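Local structure of malate oxidoreductase (Thermotoga maritima, 1VL6) at residues R68-L82 against P133-K147. The protein probably catalyses the NAD-dependent oxidative decarboxylation of malate to pyruvate, as malic enzymes do. Numbering follows the deposited sequence.
Sequences RWNTVAVVSDGSAVL and PSFGGINLEDIGAPK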
loop_
_atom_site.group_PDB
_atom_site.type_symbol
_atom_site.label_atom_id
_atom_site.label_comp_id
_atom_site.label_asym_id
_atom_site.label_seq_id
_atom_site.Cartn_x
_atom_site.Cartn_y
_atom_site.Cartn_z
ATOM N N ARG A 68 12.270 10.828 -7.106
ATOM C CA ARG A 68 12.663 12.165 -6.676
ATOM C C ARG A 68 11.607 13.227 -6.979
ATOM O O ARG A 68 11.509 14.209 -6.261
ATOM C CB ARG A 68 13.977 12.544 -7.340
ATOM C CG ARG A 68 14.544 13.827 -6.871
ATOM C CD ARG A 68 16.026 13.821 -6.821
ATOM N NE ARG A 68 16.584 15.104 -6.433
ATOM C CZ ARG A 68 17.008 16.024 -7.267
ATOM N NH1 ARG A 68 16.949 15.828 -8.574
ATOM N NH2 ARG A 68 17.511 17.157 -6.785
ATOM N N TRP A 69 10.826 13.013 -8.035
ATOM C CA TRP A 69 9.794 13.952 -8.472
ATOM C C TRP A 69 8.709 14.167 -7.425
ATOM O O TRP A 69 7.928 15.124 -7.496
ATOM C CB TRP A 69 9.150 13.481 -9.785
ATOM C CG TRP A 69 8.342 12.270 -9.612
ATOM C CD1 TRP A 69 8.796 10.986 -9.616
ATOM C CD2 TRP A 69 6.920 12.195 -9.376
ATOM N NE1 TRP A 69 7.754 10.124 -9.381
ATOM C CE2 TRP A 69 6.592 10.839 -9.241
ATOM C CE3 TRP A 69 5.900 13.146 -9.246
ATOM C CZ2 TRP A 69 5.302 10.406 -8.970
ATOM C CZ3 TRP A 69 4.628 12.727 -8.999
ATOM C CH2 TRP A 69 4.333 11.365 -8.862
ATOM N N ASN A 70 8.661 13.267 -6.453
ATOM C CA ASN A 70 7.597 13.264 -5.480
ATOM C C ASN A 70 8.067 12.933 -4.072
ATOM O O ASN A 70 7.250 12.525 -3.259
ATOM C CB ASN A 70 6.534 12.280 -5.963
ATOM C CG ASN A 70 5.260 12.348 -5.166
ATOM O OD1 ASN A 70 4.651 13.403 -5.006
ATOM N ND2 ASN A 70 4.856 11.203 -4.638
ATOM N N THR A 71 9.352 13.101 -3.760
ATOM C CA THR A 71 9.814 12.872 -2.377
ATOM C C THR A 71 10.263 14.141 -1.707
ATOM O O THR A 71 10.798 15.031 -2.321
ATOM C CB THR A 71 10.937 11.818 -2.271
ATOM O OG1 THR A 71 12.120 12.264 -2.939
ATOM C CG2 THR A 71 10.554 10.545 -2.994
ATOM N N VAL A 72 10.020 14.229 -0.427
ATOM C CA VAL A 72 10.261 15.443 0.325
ATOM C C VAL A 72 10.910 15.028 1.669
ATOM O O VAL A 72 10.492 14.052 2.294
ATOM C CB VAL A 72 8.932 16.225 0.470
ATOM C CG1 VAL A 72 8.929 17.200 1.688
ATOM C CG2 VAL A 72 8.630 16.948 -0.844
ATOM N N ALA A 73 11.977 15.729 2.066
ATOM C CA ALA A 73 12.582 15.484 3.357
ATOM C C ALA A 73 11.924 16.395 4.367
ATOM O O ALA A 73 11.767 17.566 4.109
ATOM C CB ALA A 73 14.049 15.757 3.291
ATOM N N VAL A 74 11.493 15.847 5.492
ATOM C CA VAL A 74 10.956 16.651 6.578
ATOM C C VAL A 74 12.091 16.749 7.583
ATOM O O VAL A 74 12.423 15.791 8.267
ATOM C CB VAL A 74 9.715 16.015 7.218
ATOM C CG1 VAL A 74 9.184 16.886 8.358
ATOM C CG2 VAL A 74 8.640 15.785 6.174
ATOM N N VAL A 75 12.691 17.931 7.653
ATOM C CA VAL A 75 13.975 18.108 8.341
ATOM C C VAL A 75 13.805 18.876 9.652
ATOM O O VAL A 75 13.333 19.997 9.648
ATOM C CB VAL A 75 14.963 18.847 7.421
ATOM C CG1 VAL A 75 16.286 19.139 8.131
ATOM C CG2 VAL A 75 15.193 18.023 6.139
ATOM N N SER A 76 14.194 18.277 10.767
ATOM C CA SER A 76 14.207 19.028 12.031
ATOM C C SER A 76 15.370 18.608 12.880
ATOM O O SER A 76 15.858 17.493 12.727
ATOM C CB SER A 76 12.943 18.800 12.860
ATOM O OG SER A 76 12.895 19.764 13.915
ATOM N N ASP A 77 15.816 19.502 13.760
ATOM C CA ASP A 77 16.753 19.139 14.835
ATOM C C ASP A 77 16.033 19.114 16.135
ATOM O O ASP A 77 16.612 18.817 17.160
ATOM C CB ASP A 77 17.889 20.118 14.941
ATOM C CG ASP A 77 17.462 21.486 15.456
ATOM O OD1 ASP A 77 16.358 21.970 15.104
ATOM O OD2 ASP A 77 18.231 22.178 16.160
ATOM N N GLY A 78 14.736 19.383 16.092
ATOM C CA GLY A 78 13.887 19.354 17.287
ATOM C C GLY A 78 14.123 20.508 18.241
ATOM O O GLY A 78 13.898 20.392 19.437
ATOM N N SER A 79 14.593 21.618 17.709
ATOM C CA SER A 79 14.867 22.777 18.539
ATOM C C SER A 79 13.591 23.541 18.869
ATOM O O SER A 79 13.581 24.396 19.691
ATOM C CB SER A 79 15.936 23.676 17.876
ATOM O OG SER A 79 15.618 24.100 16.554
ATOM N N ALA A 80 12.497 23.236 18.202
ATOM C CA ALA A 80 11.200 23.882 18.502
ATOM C C ALA A 80 10.039 22.988 18.126
ATOM O O ALA A 80 9.299 23.262 17.161
ATOM C CB ALA A 80 11.072 25.205 17.768
ATOM N N VAL A 81 9.847 21.920 18.896
ATOM C CA VAL A 81 8.795 20.974 18.563
ATOM C C VAL A 81 7.462 21.445 19.115
ATOM O O VAL A 81 7.287 21.671 20.313
ATOM C CB VAL A 81 9.047 19.543 19.054
ATOM C CG1 VAL A 81 7.857 18.627 18.672
ATOM C CG2 VAL A 81 10.304 19.006 18.448
ATOM N N LEU A 82 6.506 21.549 18.222
ATOM C CA LEU A 82 5.124 21.860 18.606
ATOM C C LEU A 82 5.171 22.983 19.619
ATOM O O LEU A 82 5.864 23.952 19.393
ATOM C CB LEU A 82 4.401 20.599 19.145
ATOM C CG LEU A 82 4.332 19.372 18.209
ATOM C CD1 LEU A 82 3.640 18.221 18.884
ATOM C CD2 LEU A 82 3.621 19.706 16.892
ATOM N N PRO A 133 20.479 15.610 -3.823
ATOM C CA PRO A 133 20.260 14.575 -4.825
ATOM C C PRO A 133 19.189 13.580 -4.471
ATOM O O PRO A 133 18.678 12.894 -5.351
ATOM C CB PRO A 133 21.634 13.857 -4.918
ATOM C CG PRO A 133 22.590 14.818 -4.395
ATOM C CD PRO A 133 21.853 15.525 -3.290
ATOM N N SER A 134 18.848 13.491 -3.191
ATOM C CA SER A 134 17.920 12.455 -2.724
ATOM C C SER A 134 16.455 12.888 -2.637
ATOM O O SER A 134 15.569 12.040 -2.399
ATOM C CB SER A 134 18.415 11.926 -1.366
ATOM O OG SER A 134 19.757 11.442 -1.502
ATOM N N PHE A 135 16.191 14.182 -2.855
ATOM C CA PHE A 135 14.834 14.723 -2.692
ATOM C C PHE A 135 14.433 15.696 -3.755
ATOM O O PHE A 135 15.261 16.352 -4.358
ATOM C CB PHE A 135 14.704 15.400 -1.345
ATOM C CG PHE A 135 14.959 14.478 -0.205
ATOM C CD1 PHE A 135 14.008 13.587 0.185
ATOM C CD2 PHE A 135 16.188 14.475 0.444
ATOM C CE1 PHE A 135 14.268 12.725 1.227
ATOM C CE2 PHE A 135 16.445 13.623 1.470
ATOM C CZ PHE A 135 15.492 12.729 1.847
ATOM N N GLY A 136 13.129 15.796 -3.963
ATOM C CA GLY A 136 12.549 16.832 -4.841
ATOM C C GLY A 136 12.249 18.129 -4.144
ATOM O O GLY A 136 11.987 19.130 -4.805
ATOM N N GLY A 137 12.275 18.093 -2.806
ATOM C CA GLY A 137 11.887 19.239 -1.953
ATOM C C GLY A 137 12.322 19.064 -0.515
ATOM O O GLY A 137 12.535 17.950 -0.065
ATOM N N ILE A 138 12.499 20.168 0.198
ATOM C CA ILE A 138 12.847 20.148 1.605
ATOM C C ILE A 138 11.797 20.885 2.419
ATOM O O ILE A 138 11.509 22.054 2.154
ATOM C CB ILE A 138 14.163 20.860 1.814
ATOM C CG1 ILE A 138 15.258 20.276 0.910
ATOM C CG2 ILE A 138 14.548 20.810 3.267
ATOM C CD1 ILE A 138 15.894 18.976 1.417
ATOM N N ASN A 139 11.259 20.226 3.440
ATOM C CA ASN A 139 10.379 20.867 4.379
ATOM C C ASN A 139 11.074 20.995 5.715
ATOM O O ASN A 139 11.212 20.020 6.451
ATOM C CB ASN A 139 9.093 20.068 4.534
ATOM C CG ASN A 139 8.144 20.671 5.579
ATOM O OD1 ASN A 139 7.457 19.925 6.255
ATOM N ND2 ASN A 139 8.122 22.002 5.718
ATOM N N LEU A 140 11.531 22.193 6.023
ATOM C CA LEU A 140 12.119 22.485 7.336
ATOM C C LEU A 140 10.967 22.588 8.304
ATOM O O LEU A 140 9.939 23.201 7.972
ATOM C CB LEU A 140 12.915 23.821 7.316
ATOM C CG LEU A 140 14.145 23.840 6.417
ATOM C CD1 LEU A 140 14.625 25.213 6.220
ATOM C CD2 LEU A 140 15.246 22.995 7.020
ATOM N N GLU A 141 11.127 21.986 9.478
ATOM C CA GLU A 141 10.056 21.934 10.441
ATOM C C GLU A 141 10.607 21.960 11.860
ATOM O O GLU A 141 11.578 21.249 12.165
ATOM C CB GLU A 141 9.236 20.680 10.183
ATOM C CG GLU A 141 8.017 20.543 11.079
ATOM C CD GLU A 141 6.812 21.363 10.657
ATOM O OE1 GLU A 141 6.544 21.450 9.459
ATOM O OE2 GLU A 141 6.133 21.899 11.549
ATOM N N ASP A 142 10.017 22.800 12.715
ATOM C CA ASP A 142 10.282 22.784 14.178
ATOM C C ASP A 142 11.747 23.010 14.483
ATOM O O ASP A 142 12.382 22.266 15.282
ATOM C CB ASP A 142 9.743 21.477 14.825
ATOM C CG ASP A 142 8.205 21.431 14.872
ATOM O OD1 ASP A 142 7.549 22.379 14.378
ATOM O OD2 ASP A 142 7.563 20.498 15.397
ATOM N N ILE A 143 12.276 24.036 13.820
ATOM C CA ILE A 143 13.646 24.534 14.041
ATOM C C ILE A 143 13.506 25.917 14.594
ATOM O O ILE A 143 12.836 26.770 13.996
ATOM C CB ILE A 143 14.456 24.588 12.712
ATOM C CG1 ILE A 143 14.620 23.177 12.138
ATOM C CG2 ILE A 143 15.812 25.237 12.922
ATOM C CD1 ILE A 143 15.076 23.153 10.696
ATOM N N GLY A 144 14.150 26.157 15.727
ATOM C CA GLY A 144 13.935 27.403 16.469
ATOM C C GLY A 144 14.379 28.686 15.800
ATOM O O GLY A 144 15.271 28.676 14.924
ATOM N N ALA A 145 13.778 29.786 16.244
ATOM C CA ALA A 145 14.203 31.132 15.864
ATOM C C ALA A 145 15.209 31.620 16.889
ATOM O O ALA A 145 15.232 31.132 18.018
ATOM C CB ALA A 145 13.011 32.078 15.790
ATOM N N PRO A 146 16.113 32.513 16.516
ATOM C CA PRO A 146 16.254 33.061 15.190
ATOM C C PRO A 146 17.143 32.223 14.205
ATOM O O PRO A 146 17.280 32.608 13.043
ATOM C CB PRO A 146 16.945 34.390 15.491
ATOM C CG PRO A 146 17.872 34.043 16.543
ATOM C CD PRO A 146 17.169 33.019 17.402
ATOM N N LYS A 147 17.715 31.101 14.614
ATOM C CA LYS A 147 18.560 30.411 13.652
ATOM C C LYS A 147 17.802 29.981 12.392
ATOM O O LYS A 147 18.392 29.888 11.318
ATOM C CB LYS A 147 19.332 29.247 14.287
ATOM C CG LYS A 147 18.603 27.934 14.363
ATOM C CD LYS A 147 19.288 26.956 15.329
ATOM C CE LYS A 147 18.540 25.601 15.428
ATOM N NZ LYS A 147 19.210 24.689 16.457
#
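Ala-73, Val-74 and Val-75 pair in parallel with Ile-138, Asn-139 and Leu-140, joining strands 71-76 and 137-140 as the central neighbours of the four-stranded parallel sheet in the malic enzyme N-terminal domain; strands 110-115 and 163-165 flank them. Four backbone bonds run from Ala-73 N to Gly-137 O through to Glu-141 N to Val-75 O, among them Asn-139 N to Ala-73 O at 2.8 Å. On one face, the Ala-73 methyl sits over the centre of the Phe-135 ring, a CH-pi contact with CB 3.5 Å from the centroid. Farther along that face, CG2 of Val-75 meets CG2 of Ile-138, while Val-75 CG1, anti to the backbone N (chi1 176°), lies alongside CD2 of Leu-140, which packs on helix 147-158. The other face carries Val-72, Val-74 and Asn-139, whose amide is engaged by Lys-99, Asp-166 and Phe-164 O. Before the strands, Arg-68 NE makes a weak bond to Phe-135 O, and its NH1 reaches Thr-62; the Phe-135 ring also meets Phe-112 of a second subunit.

Beyond the strands the two loops are tied by polar side chains. Asp-77 turns its carboxylate to Lys-147, whose extended chain arrives from the opposite direction and puts NZ on the syn side of OD2, a 2.7 Å salt bridge; NZ also bonds Ser-119 O. The other oxygen, OD1, accepts from Ser-79 OG, which in turn receives Gly-144 N at 2.7 Å. An alanine in place of this aspartate would probably leave Lys-147 without its charge partner here and the Ser-79 hydroxyl without its acceptor, less firmly oriented toward Gly-144. Asp-142 closes the far end: its backbone O accepts Ala-80 N, and Leu-82 N approaches OD2 from above the carboxylate plane at 3.2 Å.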